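Local coordinates for DNA mismatch repair protein MUTS (Thermus aquaticus, PDB 1EWQ) that binds mismatched DNA in mismatch repair, probably as its recognition step, and has a weak ATPase activity, at residues 248-253 and 293-298; 574-579 and 686-691; 620-625 and 656-661. All coordinates share one frame; numbering follows the deposited sequence.

Contact 1 of 3, residues 248-253 and 293-298; sequences AFMRLP and RHPLLD. With EDO (1,2-ethanediol), chain G.
Phe249 lies against His294 and Met250 against Pro295 where two loops pass each other, and one backbone bond pins them together. Met250 N donates to Pro295 O over 2.8 Å in an almost straight bond (177°). The packing is close around this bond. The first torsion of the selenomethionine Met250 sets CG anti to the backbone N (chi1 178°), and its side chain crosses the proline ring at about a right angle; CB sits 3.7 Å from Pro295 CB, with SE next to Pro295 CG. At the CD end of the proline ring, Leu252 comes in tip to tip, its CD1 3.6 Å from Pro295 CD. Over one face of the Phe249 ring stands His294 CB, 4.2 Å from the ring centroid, while the imidazole presents its edge in an offset edge-to-face pair (planes at 63°). Pro295 O approaches the phenyl edge in plane, and Leu296 runs beside the ring, bringing CD2 near CE2.

Toward Ala248 and Asp298 the contact becomes looser and wetter. Leu297 CD1 still touches Ala248 O at 3.4 Å, but the polar link here is a water: it donates to Ala248 O and to Asp298 OD2, and accepts from Leu297 N at 2.7 Å. At the far end an ethanediol, probably from the crystallisation liquor, donates to Leu252 O. Arg172 receives a bond from Arg293 NH1 and gives one to Met250 O, linking helix 163-173 to the end of helix 282-293 and to the 248-253 loop. The arrangement is loop-to-loop packing: the turn between helices 282-293 and 299-314, in MutS domain III, lies against the loop before helix 254-259, which also hydrogen-bonds through Arg251 to the edge strand of the ATPase sheet.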
loop_
_atom_site.group_PDB
_atom_site.type_symbol
_atom_site.label_atom_id
_atom_site.label_comp_id
_atom_site.label_asym_id
_atom_site.label_seq_id
_atom_site.Cartn_x
_atom_site.Cartn_y
_atom_site.Cartn_z
ATOM N N ALA C 248 2.389 36.395 -12.276
ATOM C CA ALA C 248 1.778 36.699 -13.562
ATOM C C ALA C 248 0.644 35.734 -13.909
ATOM O O ALA C 248 0.032 35.844 -14.963
ATOM C CB ALA C 248 2.843 36.680 -14.662
ATOM N N PHE C 249 0.375 34.785 -13.019
ATOM C CA PHE C 249 -0.686 33.815 -13.244
ATOM C C PHE C 249 -1.620 33.760 -12.044
ATOM O O PHE C 249 -1.384 34.402 -11.024
ATOM C CB PHE C 249 -0.096 32.418 -13.477
ATOM C CG PHE C 249 0.918 32.363 -14.577
ATOM C CD1 PHE C 249 2.279 32.493 -14.294
ATOM C CD2 PHE C 249 0.517 32.191 -15.899
ATOM C CE1 PHE C 249 3.227 32.451 -15.317
ATOM C CE2 PHE C 249 1.452 32.149 -16.923
ATOM C CZ PHE C 249 2.813 32.280 -16.634
HETATM N N MSE C 250 -2.691 32.992 -12.168
HETATM C CA MSE C 250 -3.617 32.852 -11.056
HETATM C C MSE C 250 -2.945 32.064 -9.940
HETATM O O MSE C 250 -2.335 31.019 -10.178
HETATM C CB MSE C 250 -4.879 32.110 -11.480
HETATM C CG MSE C 250 -5.853 31.910 -10.329
HETATM SE SE MSE C 250 -7.192 30.573 -10.697
HETATM C CE MSE C 250 -8.410 31.624 -11.704
ATOM N N ARG C 251 -3.065 32.568 -8.721
ATOM C CA ARG C 251 -2.497 31.902 -7.558
ATOM C C ARG C 251 -3.393 30.720 -7.155
ATOM O O ARG C 251 -4.614 30.873 -7.029
ATOM C CB ARG C 251 -2.415 32.881 -6.386
ATOM C CG ARG C 251 -1.557 34.118 -6.626
ATOM C CD ARG C 251 -0.091 33.756 -6.556
ATOM N NE ARG C 251 0.777 34.929 -6.572
ATOM C CZ ARG C 251 2.067 34.906 -6.237
ATOM N NH1 ARG C 251 2.650 33.772 -5.856
ATOM N NH2 ARG C 251 2.771 36.027 -6.283
ATOM N N LEU C 252 -2.778 29.556 -6.950
ATOM C CA LEU C 252 -3.491 28.351 -6.521
ATOM C C LEU C 252 -2.746 27.682 -5.358
ATOM O O LEU C 252 -2.010 26.715 -5.549
ATOM C CB LEU C 252 -3.627 27.356 -7.676
ATOM C CG LEU C 252 -4.537 27.750 -8.843
ATOM C CD1 LEU C 252 -4.430 26.692 -9.935
ATOM C CD2 LEU C 252 -5.970 27.889 -8.369
ATOM N N PRO C 253 -2.921 28.207 -4.138
ATOM C CA PRO C 253 -2.257 27.642 -2.959
ATOM C C PRO C 253 -2.501 26.139 -2.852
ATOM O O PRO C 253 -3.461 25.616 -3.419
ATOM C CB PRO C 253 -2.904 28.402 -1.800
ATOM C CG PRO C 253 -3.187 29.734 -2.394
ATOM C CD PRO C 253 -3.728 29.384 -3.773
ATOM N N ARG C 293 -2.056 24.126 -13.868
ATOM C CA ARG C 293 -1.132 24.505 -12.792
ATOM C C ARG C 293 -1.071 26.037 -12.653
ATOM O O ARG C 293 -1.024 26.570 -11.546
ATOM C CB ARG C 293 0.288 23.971 -13.081
ATOM C CG ARG C 293 1.060 23.531 -11.847
ATOM C CD ARG C 293 2.577 23.536 -12.050
ATOM N NE ARG C 293 3.025 22.844 -13.258
ATOM C CZ ARG C 293 2.744 21.582 -13.546
ATOM N NH1 ARG C 293 2.001 20.870 -12.710
ATOM N NH2 ARG C 293 3.226 21.029 -14.651
ATOM N N HIS C 294 -1.065 26.731 -13.788
ATOM C CA HIS C 294 -0.994 28.194 -13.807
ATOM C C HIS C 294 -2.029 28.824 -14.735
ATOM O O HIS C 294 -1.728 29.122 -15.891
ATOM C CB HIS C 294 0.400 28.643 -14.259
ATOM C CG HIS C 294 1.497 28.241 -13.325
ATOM N ND1 HIS C 294 1.883 29.015 -12.252
ATOM C CD2 HIS C 294 2.266 27.133 -13.285
ATOM C CE1 HIS C 294 2.844 28.398 -11.589
ATOM N NE2 HIS C 294 3.093 27.253 -12.197
ATOM N N PRO C 295 -3.268 29.018 -14.247
ATOM C CA PRO C 295 -4.309 29.632 -15.082
ATOM C C PRO C 295 -3.855 31.049 -15.429
ATOM O O PRO C 295 -3.168 31.694 -14.635
ATOM C CB PRO C 295 -5.546 29.638 -14.171
ATOM C CG PRO C 295 -5.284 28.470 -13.222
ATOM C CD PRO C 295 -3.804 28.588 -12.940
ATOM N N LEU C 296 -4.252 31.535 -16.601
ATOM C CA LEU C 296 -3.872 32.872 -17.067
ATOM C C LEU C 296 -4.696 34.016 -16.455
ATOM O O LEU C 296 -5.788 33.812 -15.937
ATOM C CB LEU C 296 -3.999 32.938 -18.599
ATOM C CG LEU C 296 -3.399 31.799 -19.433
ATOM C CD1 LEU C 296 -3.651 32.079 -20.914
ATOM C CD2 LEU C 296 -1.903 31.660 -19.163
ATOM N N LEU C 297 -4.149 35.225 -16.529
ATOM C CA LEU C 297 -4.815 36.423 -16.020
ATOM C C LEU C 297 -5.153 37.345 -17.196
ATOM O O LEU C 297 -5.812 38.366 -17.023
ATOM C CB LEU C 297 -3.888 37.186 -15.071
ATOM C CG LEU C 297 -3.332 36.484 -13.833
ATOM C CD1 LEU C 297 -2.358 37.424 -13.099
ATOM C CD2 LEU C 297 -4.482 36.087 -12.930
ATOM N N ASP C 298 -4.698 36.975 -18.389
ATOM C CA ASP C 298 -4.896 37.798 -19.576
ATOM C C ASP C 298 -6.037 37.375 -20.486
ATOM O O ASP C 298 -6.033 36.284 -21.054
ATOM C CB ASP C 298 -3.588 37.844 -20.357
ATOM C CG ASP C 298 -2.398 38.156 -19.463
ATOM O OD1 ASP C 298 -2.360 39.273 -18.888
ATOM O OD2 ASP C 298 -1.512 37.277 -19.321
HETATM C C1 EDO G . 0.094 30.186 -5.830
HETATM O O1 EDO G . 0.347 30.899 -4.596
HETATM C C2 EDO G . 1.011 29.000 -5.944
HETATM O O2 EDO G . 0.257 27.864 -6.323
HETATM O O HOH W 1 -1.589 35.328 -17.321
#

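Contact 2 of 3, residues 574-579 and 686-691; sequences MAHELV and ERRAYT
The strand that runs into the predicted Walker A loop of this P-loop ATPase starts here, where Leu578 pairs in parallel with Thr691 of the neighbouring strand 690-694. Val579 N donates to Thr691 O at 2.7 Å. Thr691 N reaches Glu577 O, although that oxygen is crowded in the model by the methyl of the selenomethionine Met574, and both positions are somewhat doubtful.

Just before the strand, His576 does most of the side-chain work. With CG beside the backbone N (chi1 -62°), the ring hangs next to the Arg688 carbonyl, and ND1 donates to Arg688 O, 2.9 Å away and within the ring plane, though the bond is bent (143° at the hydrogen). The imidazole is sandwiched: Tyr690 OH stands 3.1 Å above one face, offset toward the rim, and Arg688 NH1 3.4 Å above the opposite face, also off centre. The guanidinium is turned 41° from the imidazole plane. Tyr690 crosses the histidine obliquely, with CE1 3.3 Å from His576 CE1, while His576 N lies over one face of the phenol ring, 3.4 Å above its plane.

Arg688, with positive phi, ends helix 670-687 in a Schellman motif, and its carbonyl receives His576 ND1; the turn leads from this helix into strand 690-694 of the parallel part of the P-loop ATPase sheet. Asp549 holds both aromatic groups from outside, its carboxylate OD2 bonded to His576 NE2 and its main-chain O to Tyr690 OH. With a carbonyl at one nitrogen and a carboxylate at the other, the imidazole may tend to hold both protons, an effect that Arg688 NH1 over its face would oppose. Phe619 meets the Tyr690 ring edge-to-face, and Val659 packs on Thr691 from the next strand.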
loop_
_atom_site.group_PDB
_atom_site.type_symbol
_atom_site.label_atom_id
_atom_site.label_comp_id
_atom_site.label_asym_id
_atom_site.label_seq_id
_atom_site.Cartn_x
_atom_site.Cartn_y
_atom_site.Cartn_z
HETATM N N MSE C 574 -22.328 37.857 -8.499
HETATM C CA MSE C 574 -21.370 38.418 -7.549
HETATM C C MSE C 574 -20.537 39.521 -8.174
HETATM O O MSE C 574 -20.073 39.398 -9.312
HETATM C CB MSE C 574 -20.388 37.348 -7.083
HETATM C CG MSE C 574 -20.847 36.465 -5.968
HETATM SE SE MSE C 574 -19.259 35.735 -5.177
HETATM C CE MSE C 574 -18.767 37.219 -4.087
ATOM N N ALA C 575 -20.297 40.578 -7.411
ATOM C CA ALA C 575 -19.502 41.693 -7.910
ATOM C C ALA C 575 -18.740 42.306 -6.750
ATOM O O ALA C 575 -19.183 43.293 -6.170
ATOM C CB ALA C 575 -20.413 42.734 -8.553
ATOM N N HIS C 576 -17.598 41.712 -6.414
ATOM C CA HIS C 576 -16.786 42.204 -5.303
ATOM C C HIS C 576 -17.685 42.285 -4.082
ATOM O O HIS C 576 -17.632 43.249 -3.331
ATOM C CB HIS C 576 -16.225 43.597 -5.621
ATOM C CG HIS C 576 -15.319 43.631 -6.813
ATOM N ND1 HIS C 576 -13.996 43.244 -6.758
ATOM C CD2 HIS C 576 -15.552 43.992 -8.097
ATOM C CE1 HIS C 576 -13.456 43.365 -7.958
ATOM N NE2 HIS C 576 -14.380 43.815 -8.788
ATOM N N GLU C 577 -18.515 41.265 -3.898
ATOM C CA GLU C 577 -19.454 41.209 -2.782
ATOM C C GLU C 577 -19.132 40.142 -1.728
ATOM O O GLU C 577 -18.430 39.167 -2.005
ATOM C CB GLU C 577 -20.869 40.961 -3.323
ATOM C CG GLU C 577 -21.439 42.125 -4.127
ATOM C CD GLU C 577 -22.684 41.754 -4.924
ATOM O OE1 GLU C 577 -22.576 40.920 -5.851
ATOM O OE2 GLU C 577 -23.768 42.303 -4.622
ATOM N N LEU C 578 -19.643 40.355 -0.517
ATOM C CA LEU C 578 -19.485 39.414 0.587
ATOM C C LEU C 578 -20.796 38.631 0.553
ATOM O O LEU C 578 -21.838 39.140 0.969
ATOM C CB LEU C 578 -19.379 40.164 1.912
ATOM C CG LEU C 578 -18.967 39.426 3.188
ATOM C CD1 LEU C 578 -19.780 39.992 4.331
ATOM C CD2 LEU C 578 -19.189 37.939 3.082
ATOM N N VAL C 579 -20.746 37.406 0.045
ATOM C CA VAL C 579 -21.942 36.579 -0.078
ATOM C C VAL C 579 -22.049 35.537 1.021
ATOM O O VAL C 579 -21.294 34.572 1.044
ATOM C CB VAL C 579 -21.959 35.851 -1.448
ATOM C CG1 VAL C 579 -23.151 34.924 -1.536
ATOM C CG2 VAL C 579 -21.992 36.867 -2.575
ATOM N N GLU C 686 -14.273 44.811 3.170
ATOM C CA GLU C 686 -13.425 45.981 2.927
ATOM C C GLU C 686 -12.440 45.667 1.795
ATOM O O GLU C 686 -12.155 46.512 0.949
ATOM C CB GLU C 686 -12.596 46.340 4.174
ATOM C CG GLU C 686 -13.369 46.748 5.413
ATOM C CD GLU C 686 -12.465 46.820 6.659
ATOM O OE1 GLU C 686 -11.423 47.520 6.594
ATOM O OE2 GLU C 686 -12.796 46.183 7.697
ATOM N N ARG C 687 -11.902 44.449 1.805
ATOM C CA ARG C 687 -10.947 44.032 0.781
ATOM C C ARG C 687 -11.577 44.074 -0.610
ATOM O O ARG C 687 -10.880 44.241 -1.606
ATOM C CB ARG C 687 -10.435 42.611 1.071
ATOM C CG ARG C 687 -9.249 42.180 0.211
ATOM C CD ARG C 687 -8.056 43.114 0.438
ATOM N NE ARG C 687 -7.725 43.219 1.858
ATOM C CZ ARG C 687 -7.008 42.324 2.533
ATOM N NH1 ARG C 687 -6.525 41.247 1.925
ATOM N NH2 ARG C 687 -6.785 42.500 3.828
ATOM N N ARG C 688 -12.897 43.928 -0.658
ATOM C CA ARG C 688 -13.660 43.928 -1.903
ATOM C C ARG C 688 -13.444 42.675 -2.758
ATOM O O ARG C 688 -13.740 42.672 -3.955
ATOM C CB ARG C 688 -13.363 45.181 -2.739
ATOM C CG ARG C 688 -13.777 46.494 -2.075
ATOM C CD ARG C 688 -13.536 47.707 -2.985
ATOM N NE ARG C 688 -14.701 48.025 -3.819
ATOM C CZ ARG C 688 -14.945 47.512 -5.021
ATOM N NH1 ARG C 688 -14.100 46.643 -5.563
ATOM N NH2 ARG C 688 -16.038 47.875 -5.684
ATOM N N ALA C 689 -12.924 41.616 -2.147
ATOM C CA ALA C 689 -12.724 40.368 -2.876
ATOM C C ALA C 689 -14.107 39.747 -3.081
ATOM O O ALA C 689 -15.078 40.177 -2.460
ATOM C CB ALA C 689 -11.853 39.425 -2.078
ATOM N N TYR C 690 -14.205 38.770 -3.978
ATOM C CA TYR C 690 -15.471 38.089 -4.204
ATOM C C TYR C 690 -15.444 36.956 -3.183
ATOM O O TYR C 690 -14.711 35.971 -3.347
ATOM C CB TYR C 690 -15.553 37.505 -5.616
ATOM C CG TYR C 690 -15.441 38.500 -6.754
ATOM C CD1 TYR C 690 -14.281 39.244 -6.945
ATOM C CD2 TYR C 690 -16.480 38.643 -7.683
ATOM C CE1 TYR C 690 -14.149 40.105 -8.043
ATOM C CE2 TYR C 690 -16.363 39.496 -8.778
ATOM C CZ TYR C 690 -15.197 40.223 -8.956
ATOM O OH TYR C 690 -15.064 41.049 -10.056
ATOM N N THR C 691 -16.244 37.099 -2.136
ATOM C CA THR C 691 -16.270 36.119 -1.075
ATOM C C THR C 691 -17.587 35.344 -0.917
ATOM O O THR C 691 -18.668 35.935 -0.858
ATOM C CB THR C 691 -15.942 36.802 0.285
ATOM O OG1 THR C 691 -14.674 37.468 0.211
ATOM C CG2 THR C 691 -15.899 35.785 1.390
#

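Contact 3 of 3, residues 620-625 and 656-661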
loop_
_atom_site.group_PDB
_atom_site.type_symbol
_atom_site.label_atom_id
_atom_site.label_comp_id
_atom_site.label_asym_id
_atom_site.label_seq_id
_atom_site.Cartn_x
_atom_site.Cartn_y
_atom_site.Cartn_z
ATOM N N ASP C 620 -7.299 36.838 -9.614
ATOM C CA ASP C 620 -5.847 36.757 -9.491
ATOM C C ASP C 620 -5.454 35.542 -8.653
ATOM O O ASP C 620 -4.286 35.159 -8.595
ATOM C CB ASP C 620 -5.284 38.055 -8.892
ATOM C CG ASP C 620 -5.663 38.257 -7.442
ATOM O OD1 ASP C 620 -6.546 37.540 -6.927
ATOM O OD2 ASP C 620 -5.072 39.159 -6.811
ATOM N N GLY C 621 -6.454 34.916 -8.038
ATOM C CA GLY C 621 -6.211 33.741 -7.216
ATOM C C GLY C 621 -7.469 33.220 -6.548
ATOM O O GLY C 621 -8.439 33.957 -6.360
ATOM N N ILE C 622 -7.472 31.937 -6.217
ATOM C CA ILE C 622 -8.613 31.337 -5.535
ATOM C C ILE C 622 -8.110 30.862 -4.182
ATOM O O ILE C 622 -7.174 30.063 -4.111
ATOM C CB ILE C 622 -9.170 30.147 -6.311
ATOM C CG1 ILE C 622 -9.712 30.616 -7.664
ATOM C CG2 ILE C 622 -10.251 29.464 -5.492
ATOM C CD1 ILE C 622 -10.058 29.482 -8.614
ATOM N N TYR C 623 -8.724 31.366 -3.114
ATOM C CA TYR C 623 -8.320 31.011 -1.756
ATOM C C TYR C 623 -9.444 30.348 -0.978
ATOM O O TYR C 623 -10.491 30.949 -0.747
ATOM C CB TYR C 623 -7.840 32.258 -1.005
ATOM C CG TYR C 623 -6.764 33.017 -1.745
ATOM C CD1 TYR C 623 -7.055 34.200 -2.435
ATOM C CD2 TYR C 623 -5.456 32.535 -1.788
ATOM C CE1 TYR C 623 -6.064 34.889 -3.154
ATOM C CE2 TYR C 623 -4.460 33.209 -2.506
ATOM C CZ TYR C 623 -4.769 34.384 -3.186
ATOM O OH TYR C 623 -3.775 35.028 -3.899
ATOM N N THR C 624 -9.210 29.108 -0.560
ATOM C CA THR C 624 -10.204 28.349 0.174
ATOM C C THR C 624 -9.838 28.078 1.630
ATOM O O THR C 624 -8.663 28.052 2.011
ATOM C CB THR C 624 -10.456 26.977 -0.502
ATOM O OG1 THR C 624 -9.265 26.180 -0.433
ATOM C CG2 THR C 624 -10.848 27.160 -1.964
ATOM N N ARG C 625 -10.884 27.871 2.422
ATOM C CA ARG C 625 -10.798 27.531 3.836
ATOM C C ARG C 625 -12.032 26.626 3.976
ATOM O O ARG C 625 -13.060 27.030 4.520
ATOM C CB ARG C 625 -10.926 28.789 4.709
ATOM C CG ARG C 625 -10.428 28.645 6.161
ATOM C CD ARG C 625 -11.090 27.498 6.920
ATOM N NE ARG C 625 -10.523 26.196 6.567
ATOM C CZ ARG C 625 -11.151 25.031 6.737
ATOM N NH1 ARG C 625 -12.374 24.992 7.249
ATOM N NH2 ARG C 625 -10.547 23.897 6.402
ATOM N N ASN C 656 -9.394 41.323 -6.393
ATOM C CA ASN C 656 -9.641 40.471 -7.546
ATOM C C ASN C 656 -9.566 39.002 -7.162
ATOM O O ASN C 656 -9.451 38.124 -8.019
ATOM C CB ASN C 656 -8.629 40.786 -8.650
ATOM C CG ASN C 656 -8.741 42.220 -9.128
ATOM O OD1 ASN C 656 -9.845 42.718 -9.360
ATOM N ND2 ASN C 656 -7.607 42.894 -9.273
ATOM N N SER C 657 -9.637 38.731 -5.866
ATOM C CA SER C 657 -9.562 37.354 -5.413
ATOM C C SER C 657 -10.913 36.724 -5.179
ATOM O O SER C 657 -11.894 37.411 -4.897
ATOM C CB SER C 657 -8.734 37.254 -4.134
ATOM O OG SER C 657 -7.414 37.697 -4.374
ATOM N N LEU C 658 -10.953 35.406 -5.337
ATOM C CA LEU C 658 -12.160 34.626 -5.088
ATOM C C LEU C 658 -11.817 33.927 -3.795
ATOM O O LEU C 658 -10.876 33.135 -3.759
ATOM C CB LEU C 658 -12.407 33.583 -6.185
ATOM C CG LEU C 658 -13.548 32.580 -5.896
ATOM C CD1 LEU C 658 -14.890 33.303 -5.871
ATOM C CD2 LEU C 658 -13.579 31.466 -6.956
ATOM N N VAL C 659 -12.551 34.244 -2.736
ATOM C CA VAL C 659 -12.327 33.644 -1.428
ATOM C C VAL C 659 -13.516 32.753 -1.066
ATOM O O VAL C 659 -14.669 33.177 -1.187
ATOM C CB VAL C 659 -12.168 34.746 -0.350
ATOM C CG1 VAL C 659 -11.992 34.118 1.010
ATOM C CG2 VAL C 659 -10.967 35.668 -0.702
ATOM N N LEU C 660 -13.239 31.528 -0.623
ATOM C CA LEU C 660 -14.289 30.579 -0.254
ATOM C C LEU C 660 -14.157 30.171 1.206
ATOM O O LEU C 660 -13.242 29.435 1.559
ATOM C CB LEU C 660 -14.217 29.326 -1.138
ATOM C CG LEU C 660 -14.306 29.472 -2.668
ATOM C CD1 LEU C 660 -14.321 28.069 -3.306
ATOM C CD2 LEU C 660 -15.556 30.224 -3.058
ATOM N N LEU C 661 -15.059 30.656 2.057
ATOM C CA LEU C 661 -15.004 30.323 3.477
ATOM C C LEU C 661 -16.144 29.396 3.857
ATOM O O LEU C 661 -17.302 29.623 3.513
ATOM C CB LEU C 661 -15.040 31.585 4.339
ATOM C CG LEU C 661 -13.986 32.662 4.047
ATOM C CD1 LEU C 661 -14.105 33.766 5.099
ATOM C CD2 LEU C 661 -12.582 32.058 4.045
#
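The Tyr623 ring meets Ser657 at its edge: Ser657 CB lies in the ring plane, and Ser657 OG comes to 3.3 Å from Tyr623 CE1. Beyond the two strands, Ile649 and Glu652 of helix 638-652 and the loop residues Arg251 and Pro253 also touch this tyrosine. The other flat group is the Asp620 carboxylate. Its CG sits in the crowded position between backbone N and carbonyl carbon (chi1 69°), and OD1 accepts a hydrogen bond from Ser657 OG at 2.7 Å on its syn lone pair. Ser657 OG in turn accepts from Thr654 N, so the hydroxyl oxygen takes part in two bonds, one given and one received. In the backbone, Asp620 N donates to Asn656 O from above the carbonyl plane.

Edge strand 621-625 and strand 657-662 run parallel, 4.7 Å apart at closest approach, in a beta-alpha-beta unit with helix 638-652 between them. The run of aliphatic residues ending at Asp662 is consistent with a Walker B strand. Four backbone bonds tie the pair, the shortest from Leu660 N to Tyr623 O at 2.8 Å. On the face with Tyr623 and Val659, Arg625 CB meets Leu661 CD2 at 3.7 Å, while Arg625 NE forms a salt bridge with Glu645 and NH2 bonds to Gly627 O. On the other face, Ile622 lies beside Leu658 and Thr624 beside Leu660, Thr624 CG2 being 3.8 Å from Leu660 CD1.

Overall arrangement
Contact 1 closes first along the chain; contact 3 is nested inside the loop closed by contact 2. Contacts 2 and 3 belong to one sheet, their centres about 10 Å apart, and meet where strands 657-662 and 690-694 pair: Tyr690 O probably bonds to Val659 N. On its other side, contact 3 reaches contact 1, centre to centre about 12 Å, through probable bonds of Arg251 with Asp620 and Ile622. Contacts 1 and 2 do not touch. A chain of backbone contacts thus runs from the strand before the predicted ATP loop, across the sheet, to the loops of contact 1, joining the ATPase domain to parts of the chain that precede it.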